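Local structure of exopolyphosphatase (Aquifex aeolicus, 1T6C) at residues K204-I209 with F288-L293; L134-E139 with T208-G213. The protein probably hydrolyses phosphoanhydride bonds of polyphosphate or guanosine pentaphosphate, and binds a calcium ion. All coordinates share one frame; numbering follows the deposited sequence.

From the N terminus, the chain completes helix 119-133 and enters the loop 134-139. Contact 2 closes the first long loop here, bringing 134-139 against 208-213. Strands 139-146, 149-156 and 159-166 and two helices lie between. Contact 1 begins at 204-209, before that loop is complete, and closes a second one at 288-293, with a mostly helical insert between. The two loops overlap, and neither encloses the other. Thr208 and Ile209 lie in segments of both; Thr208 carries contact 2 and Ile209 contact 1. Strand 208-212 thus has 139-146 as one sheet neighbour and 292-296 as the other. Contact 2 also ties it to the end of helix 119-133, and contact 1 to the end of helix 274-288.

Contact 1. Residues K204-I209 with F288-L293; sequences KPVDTI and FEKDCL
The side chains of Ile209 and Lys290 lie alongside each other and point opposite ways where two parallel strands of the actin-like fold, 208-212 and 292-296, begin side by side. Ile209 CD1 lies against the root of the lysine chain, 3.6 Å from Lys290 CG. The same methyl is 3.9 Å from Phe288 CB. The other branch of the isoleucine, CG2, is anti to its backbone N and beside its carbonyl carbon. It meets Leu293 CB at 3.8 Å, the two side chains crossing at a slant. Lys290 has two conformers. In the one described, NZ donates to Asp207 O at 3.0 Å, a bond less certain for that reason. The Asp207 carboxylate turns elsewhere, with OD2 bonded to Glu139 N. Phe288 lies at the C-terminal end of helix 274-288. Val206 CG2 approaches its ring obliquely, 4.1 Å from Phe288 CD2. Tyr152 and Phe154 of strand 149-156 also pack on this ring. A Schellman motif at Glu289 then turns the chain toward strand 292-296. Two waters fill in between the backbones. One accepts from Ile209 N and donates to Cys292 O. Direct backbone bonding follows, between Ile209 and Ile294. The other water accepts from Val206 N and donates to Lys204 O and Phe288 O, and Lys204 O also lies 3.4 Å from Phe288 CD2.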
ATOM      1  N   LYS A 204      -8.741  19.288   1.253  1.00 19.81           N
ATOM      2  CA  LYS A 204      -7.845  20.434   1.273  1.00 20.91           C
ATOM      3  C   LYS A 204      -7.579  20.816  -0.207  1.00 21.27           C
ATOM      4  O   LYS A 204      -7.618  19.954  -1.112  1.00 19.10           O
ATOM      5  CB  LYS A 204      -6.510  20.076   1.967  1.00 21.64           C
ATOM      6  CG  LYS A 204      -6.597  19.813   3.439  1.00 24.59           C
ATOM      7  CD  LYS A 204      -5.215  19.540   4.018  1.00 27.35           C
ATOM      8  CE  LYS A 204      -5.253  19.019   5.445  1.00 30.03           C
ATOM      9  NZ  LYS A 204      -6.531  19.202   6.213  1.00 32.86           N
ATOM     10  N   PRO A 205      -7.310  22.092  -0.493  1.00 20.99           N
ATOM     11  CA  PRO A 205      -6.884  22.453  -1.843  1.00 20.99           C
ATOM     12  C   PRO A 205      -5.532  21.828  -2.182  1.00 19.59           C
ATOM     13  O   PRO A 205      -4.576  21.991  -1.435  1.00 20.24           O
ATOM     14  CB  PRO A 205      -6.756  23.981  -1.785  1.00 21.17           C
ATOM     15  CG  PRO A 205      -7.491  24.374  -0.579  1.00 22.01           C
ATOM     16  CD  PRO A 205      -7.356  23.270   0.391  1.00 22.27           C
ATOM     17  N   VAL A 206      -5.460  21.128  -3.307  1.00 18.95           N
ATOM     18  CA  VAL A 206      -4.189  20.573  -3.767  1.00 19.28           C
ATOM     19  C   VAL A 206      -4.019  20.757  -5.264  1.00 18.62           C
ATOM     20  O   VAL A 206      -4.994  20.975  -5.982  1.00 18.64           O
ATOM     21  CB  VAL A 206      -4.070  19.065  -3.418  1.00 19.79           C
ATOM     22  CG1 VAL A 206      -4.174  18.894  -1.928  1.00 21.07           C
ATOM     23  CG2 VAL A 206      -5.116  18.280  -4.143  1.00 20.42           C
ATOM     24  N   ASP A 207      -2.768  20.733  -5.711  1.00 17.50           N
ATOM     25  CA  ASP A 207      -2.439  20.798  -7.120  1.00 16.80           C
ATOM     26  C   ASP A 207      -2.424  19.419  -7.749  1.00 16.45           C
ATOM     27  O   ASP A 207      -2.808  19.269  -8.889  1.00 16.48           O
ATOM     28  CB  ASP A 207      -1.070  21.424  -7.328  1.00 17.08           C
ATOM     29  CG  ASP A 207      -1.051  22.882  -6.947  1.00 18.45           C
ATOM     30  OD1 ASP A 207      -1.876  23.614  -7.541  1.00 19.89           O
ATOM     31  OD2 ASP A 207      -0.332  23.335  -6.034  1.00 19.31           O
ATOM     32  N   THR A 208      -1.908  18.417  -7.025  1.00 15.84           N
ATOM     33  CA  THR A 208      -1.661  17.102  -7.595  1.00 15.69           C
ATOM     34  C   THR A 208      -2.090  16.038  -6.588  1.00 14.52           C
ATOM     35  O   THR A 208      -1.663  16.061  -5.447  1.00 16.01           O
ATOM     36  CB  THR A 208      -0.157  16.882  -7.875  1.00 15.99           C
ATOM     37  OG1 THR A 208       0.373  17.938  -8.692  1.00 20.38           O
ATOM     38  CG2 THR A 208       0.085  15.558  -8.662  1.00 17.16           C
ATOM     39  N   ILE A 209      -2.899  15.103  -7.055  1.00 13.72           N
ATOM     40  CA  ILE A 209      -3.232  13.885  -6.328  1.00 12.67           C
ATOM     41  C   ILE A 209      -2.494  12.715  -6.943  1.00 11.49           C
ATOM     42  O   ILE A 209      -2.536  12.501  -8.150  1.00 10.20           O
ATOM     43  CB  ILE A 209      -4.744  13.626  -6.342  1.00 12.95           C
ATOM     44  CG1 ILE A 209      -5.461  14.742  -5.571  1.00 14.49           C
ATOM     45  CG2 ILE A 209      -5.031  12.269  -5.720  1.00 13.05           C
ATOM     46  CD1 ILE A 209      -6.971  14.640  -5.593  1.00 15.00           C
ATOM     47  N   PHE A 288     -12.277  16.367  -3.481  1.00 14.05           N
ATOM     48  CA  PHE A 288     -11.161  17.291  -3.609  1.00 13.99           C
ATOM     49  C   PHE A 288     -11.316  18.230  -4.808  1.00 14.70           C
ATOM     50  O   PHE A 288     -10.478  19.087  -5.035  1.00 14.85           O
ATOM     51  CB  PHE A 288      -9.867  16.514  -3.748  1.00 14.00           C
ATOM     52  CG  PHE A 288      -9.298  16.056  -2.457  1.00 16.23           C
ATOM     53  CD1 PHE A 288      -9.848  14.966  -1.780  1.00 16.91           C
ATOM     54  CD2 PHE A 288      -8.215  16.710  -1.902  1.00 17.01           C
ATOM     55  CE1 PHE A 288      -9.297  14.517  -0.557  1.00 16.68           C
ATOM     56  CE2 PHE A 288      -7.670  16.261  -0.706  1.00 18.77           C
ATOM     57  CZ  PHE A 288      -8.214  15.175  -0.046  1.00 16.73           C
ATOM     58  N   GLU A 289     -12.358  18.008  -5.592  1.00 14.36           N
ATOM     59  CA  GLU A 289     -12.654  18.791  -6.791  1.00 15.09           C
ATOM     60  C   GLU A 289     -11.503  18.762  -7.798  1.00 15.48           C
ATOM     61  O   GLU A 289     -11.110  19.783  -8.359  1.00 15.81           O
ATOM     62  CB  GLU A 289     -13.081  20.200  -6.392  1.00 15.59           C
ATOM     63  CG  GLU A 289     -14.321  20.251  -5.512  1.00 17.61           C
ATOM     64  CD  GLU A 289     -14.647  21.689  -5.139  1.00 22.93           C
ATOM     65  OE1 GLU A 289     -15.094  22.422  -6.035  1.00 21.93           O
ATOM     66  OE2 GLU A 289     -14.424  22.086  -3.970  1.00 26.82           O
ATOM     67  N   LYS A 290     -10.935  17.555  -8.006  1.00 15.05           N
ATOM     68  CA  LYS A 290      -9.842  17.368  -8.943  1.00 14.98           C
ATOM     69  C   LYS A 290     -10.257  16.425 -10.051  1.00 14.91           C
ATOM     70  O   LYS A 290     -10.938  15.434  -9.825  1.00 15.83           O
ATOM     71  CB  LYS A 290      -8.588  16.845  -8.216  0.60 15.36           C
ATOM     72  CG  LYS A 290      -8.103  17.764  -7.102  0.60 16.61           C
ATOM     73  CD  LYS A 290      -7.299  18.962  -7.677  0.60 18.46           C
ATOM     74  CE  LYS A 290      -5.916  18.500  -8.169  0.60 20.60           C
ATOM     75  NZ  LYS A 290      -5.653  18.735  -9.622  0.60 23.68           N
ATOM     76  N   ASP A 291      -9.843  16.723 -11.268  1.00 15.40           N
ATOM     77  CA  ASP A 291     -10.327  15.950 -12.385  1.00 15.75           C
ATOM     78  C   ASP A 291      -9.498  14.700 -12.662  1.00 14.15           C
ATOM     79  O   ASP A 291      -9.889  13.892 -13.482  1.00 13.64           O
ATOM     80  CB  ASP A 291     -10.365  16.794 -13.641  1.00 16.67           C
ATOM     81  CG  ASP A 291     -11.470  17.837 -13.615  1.00 20.77           C
ATOM     82  OD1 ASP A 291     -12.514  17.661 -12.925  1.00 22.62           O
ATOM     83  OD2 ASP A 291     -11.340  18.876 -14.273  1.00 27.15           O
ATOM     84  N   CYS A 292      -8.339  14.574 -12.027  1.00 14.84           N
ATOM     85  CA  CYS A 292      -7.480  13.413 -12.295  1.00 15.05           C
ATOM     86  C   CYS A 292      -6.472  13.183 -11.188  1.00 14.32           C
ATOM     87  O   CYS A 292      -6.226  14.051 -10.338  1.00 14.23           O
ATOM     88  CB  CYS A 292      -6.748  13.561 -13.612  1.00 16.09           C
ATOM     89  SG  CYS A 292      -5.462  14.798 -13.569  1.00 21.78           S
ATOM     90  N   LEU A 293      -5.872  12.004 -11.235  1.00 14.17           N
ATOM     91  CA  LEU A 293      -4.770  11.661 -10.382  1.00 13.26           C
ATOM     92  C   LEU A 293      -3.688  10.966 -11.207  1.00 13.30           C
ATOM     93  O   LEU A 293      -3.943  10.531 -12.334  1.00 14.27           O
ATOM     94  CB  LEU A 293      -5.208  10.773  -9.229  1.00 13.26           C
ATOM     95  CG  LEU A 293      -5.865   9.431  -9.558  1.00 11.46           C
ATOM     96  CD1 LEU A 293      -4.864   8.360 -10.022  1.00 11.60           C
ATOM     97  CD2 LEU A 293      -6.651   8.930  -8.322  1.00 14.70           C
TER
HETATM   98  O   HOH W   1      -8.276  19.976  -3.886  1.00 29.99           O
HETATM   99  O   HOH W   2      -3.991  15.510  -9.708  1.00 22.47           O

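Contact 2. Residues L134-E139 with T208-G213; sequences LKPEGE and TIVGLG
The carbonyl group of Glu137 takes the hydroxyl of Thr208 in its own plane. Thr208 OG1 donates to Glu137 O at 2.8 Å, on a lone pair, with a C=O...O angle of 144°. A second flat group, the carbonyl of Glu139, receives the backbone of the same threonine. Thr208 N is 3.1 Å from Glu139 O and is tilted only 18° from that carbonyl plane. The puckered ring of Pro136 touches through CB alone. Pro136 CB sits 3.9 Å from Thr208 CG2 and 4.2 Å from Val210 CG2. The threonine torsion sorts the side-chain contacts. Chi1 (-54°) puts OG1 beside the backbone N, within reach of Glu137 O, and CG2 anti to that N, toward Pro136. Leu134 adds an apolar contact further along strand 208-212. Its CD1 is 3.8 Å from Val210 CG1, and the two side chains cross obliquely. This is the helix-to-strand connection of an alpha/beta domain with the actin-like fold. The chain leaves helix 119-133 at Leu134 and enters strand 139-146, which runs parallel to 208-212. Val130 of the helix packs on both Pro136 and Val210. The bound calcium ion, held in part by Asp144, is about 13 Å from the Val210 side chain. Glu139 O has a second probable donor in Asp207 N. The Glu139 side chain leads away from the strand, and its OE1 forms a salt bridge with Arg161. A water accepts from Glu137 N at 2.8 Å and makes a weak, long bond to Thr208 OG1 at 3.5 Å.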
ATOM      1  N   LEU A 134       8.117  10.121  -8.743  1.00 11.70           N
ATOM      2  CA  LEU A 134       7.223  10.907  -9.601  1.00 11.90           C
ATOM      3  C   LEU A 134       7.489  12.405  -9.571  1.00 13.24           C
ATOM      4  O   LEU A 134       7.113  13.103 -10.519  1.00 14.95           O
ATOM      5  CB  LEU A 134       5.754  10.669  -9.235  1.00 12.32           C
ATOM      6  CG  LEU A 134       5.181   9.302  -9.659  1.00 12.34           C
ATOM      7  CD1 LEU A 134       3.779   9.151  -9.060  1.00 12.71           C
ATOM      8  CD2 LEU A 134       5.147   9.147 -11.178  1.00 13.61           C
ATOM      9  N   LYS A 135       8.073  12.884  -8.489  1.00 14.26           N
ATOM     10  CA  LYS A 135       8.359  14.327  -8.301  1.00 15.87           C
ATOM     11  C   LYS A 135       7.138  15.192  -8.632  1.00 15.68           C
ATOM     12  O   LYS A 135       7.219  16.109  -9.444  1.00 17.68           O
ATOM     13  CB  LYS A 135       9.618  14.731  -9.115  1.00 17.20           C
ATOM     14  CG  LYS A 135      10.867  13.940  -8.687  1.00 21.87           C
ATOM     15  CD  LYS A 135      12.153  14.179  -9.510  1.00 25.65           C
ATOM     16  CE  LYS A 135      12.984  12.858  -9.658  1.00 26.39           C
ATOM     17  NZ  LYS A 135      13.508  12.202  -8.378  1.00 22.49           N
ATOM     18  N   PRO A 136       5.990  14.916  -8.025  1.00 15.92           N
ATOM     19  CA  PRO A 136       4.774  15.669  -8.341  1.00 16.48           C
ATOM     20  C   PRO A 136       4.946  17.141  -7.933  1.00 17.60           C
ATOM     21  O   PRO A 136       5.612  17.446  -6.948  1.00 18.07           O
ATOM     22  CB  PRO A 136       3.711  14.991  -7.481  1.00 15.99           C
ATOM     23  CG  PRO A 136       4.475  14.413  -6.374  1.00 15.91           C
ATOM     24  CD  PRO A 136       5.742  13.910  -6.975  1.00 14.85           C
ATOM     25  N   GLU A 137       4.308  18.021  -8.693  1.00 18.52           N
ATOM     26  CA  GLU A 137       4.454  19.458  -8.495  1.00 19.79           C
ATOM     27  C   GLU A 137       3.400  20.068  -7.608  1.00 17.68           C
ATOM     28  O   GLU A 137       2.271  19.589  -7.487  1.00 19.16           O
ATOM     29  CB  GLU A 137       4.392  20.158  -9.850  1.00 21.02           C
ATOM     30  CG  GLU A 137       5.628  19.975 -10.691  1.00 26.17           C
ATOM     31  CD  GLU A 137       5.539  20.741 -11.990  1.00 32.87           C
ATOM     32  OE1 GLU A 137       4.514  20.604 -12.696  1.00 38.33           O
ATOM     33  OE2 GLU A 137       6.490  21.481 -12.302  1.00 38.87           O
ATOM     34  N   GLY A 138       3.762  21.196  -7.002  1.00 17.51           N
ATOM     35  CA  GLY A 138       2.850  21.943  -6.194  1.00 16.32           C
ATOM     36  C   GLY A 138       2.502  21.259  -4.895  1.00 16.06           C
ATOM     37  O   GLY A 138       3.302  20.508  -4.348  1.00 15.76           O
ATOM     38  N   GLU A 139       1.322  21.554  -4.397  1.00 15.66           N
ATOM     39  CA  GLU A 139       0.800  20.974  -3.179  1.00 15.78           C
ATOM     40  C   GLU A 139       0.270  19.608  -3.557  1.00 14.77           C
ATOM     41  O   GLU A 139      -0.592  19.470  -4.433  1.00 15.54           O
ATOM     42  CB  GLU A 139      -0.317  21.829  -2.583  1.00 16.44           C
ATOM     43  CG  GLU A 139       0.125  23.211  -2.089  1.00 19.60           C
ATOM     44  CD  GLU A 139       1.285  23.156  -1.111  1.00 23.74           C
ATOM     45  OE1 GLU A 139       1.211  22.369  -0.161  1.00 27.74           O
ATOM     46  OE2 GLU A 139       2.275  23.885  -1.313  1.00 28.75           O
ATOM     47  N   THR A 208      -1.908  18.417  -7.025  1.00 15.84           N
ATOM     48  CA  THR A 208      -1.661  17.102  -7.595  1.00 15.69           C
ATOM     49  C   THR A 208      -2.090  16.038  -6.588  1.00 14.52           C
ATOM     50  O   THR A 208      -1.663  16.061  -5.447  1.00 16.01           O
ATOM     51  CB  THR A 208      -0.157  16.882  -7.875  1.00 15.99           C
ATOM     52  OG1 THR A 208       0.373  17.938  -8.692  1.00 20.38           O
ATOM     53  CG2 THR A 208       0.085  15.558  -8.662  1.00 17.16           C
ATOM     54  N   ILE A 209      -2.899  15.103  -7.055  1.00 13.72           N
ATOM     55  CA  ILE A 209      -3.232  13.885  -6.328  1.00 12.67           C
ATOM     56  C   ILE A 209      -2.494  12.715  -6.943  1.00 11.49           C
ATOM     57  O   ILE A 209      -2.536  12.501  -8.150  1.00 10.20           O
ATOM     58  CB  ILE A 209      -4.744  13.626  -6.342  1.00 12.95           C
ATOM     59  CG1 ILE A 209      -5.461  14.742  -5.571  1.00 14.49           C
ATOM     60  CG2 ILE A 209      -5.031  12.269  -5.720  1.00 13.05           C
ATOM     61  CD1 ILE A 209      -6.971  14.640  -5.593  1.00 15.00           C
ATOM     62  N   VAL A 210      -1.854  11.909  -6.092  1.00 11.46           N
ATOM     63  CA  VAL A 210      -1.186  10.704  -6.533  1.00 11.41           C
ATOM     64  C   VAL A 210      -1.842   9.541  -5.833  1.00 11.07           C
ATOM     65  O   VAL A 210      -1.977   9.562  -4.609  1.00 11.33           O
ATOM     66  CB  VAL A 210       0.297  10.703  -6.148  1.00 11.14           C
ATOM     67  CG1 VAL A 210       0.972   9.437  -6.581  1.00 11.24           C
ATOM     68  CG2 VAL A 210       1.009  11.892  -6.776  1.00 11.70           C
ATOM     69  N   GLY A 211      -2.272   8.560  -6.617  1.00  9.77           N
ATOM     70  CA  GLY A 211      -2.918   7.379  -6.073  1.00  9.71           C
ATOM     71  C   GLY A 211      -1.992   6.166  -6.038  1.00 10.54           C
ATOM     72  O   GLY A 211      -1.274   5.882  -6.980  1.00 10.02           O
ATOM     73  N   LEU A 212      -2.045   5.449  -4.928  1.00 10.21           N
ATOM     74  CA  LEU A 212      -1.234   4.217  -4.667  1.00 11.14           C
ATOM     75  C   LEU A 212      -2.074   3.042  -4.243  1.00 11.05           C
ATOM     76  O   LEU A 212      -3.135   3.215  -3.640  1.00 10.93           O
ATOM     77  CB  LEU A 212      -0.226   4.445  -3.516  1.00 12.23           C
ATOM     78  CG  LEU A 212       1.002   5.330  -3.715  1.00 15.17           C
ATOM     79  CD1 LEU A 212       0.683   6.705  -4.303  1.00 16.82           C
ATOM     80  CD2 LEU A 212       1.719   5.501  -2.427  1.00 16.42           C
ATOM     81  N   GLY A 213      -1.508   1.845  -4.455  1.00 11.03           N
ATOM     82  CA  GLY A 213      -2.071   0.591  -3.979  1.00 11.14           C
ATOM     83  C   GLY A 213      -2.557  -0.290  -5.099  1.00 11.46           C
ATOM     84  O   GLY A 213      -2.583   0.097  -6.275  1.00 10.90           O
TER
HETATM   85  O   HOH W   3       2.886  17.046 -10.925  1.00 26.24           O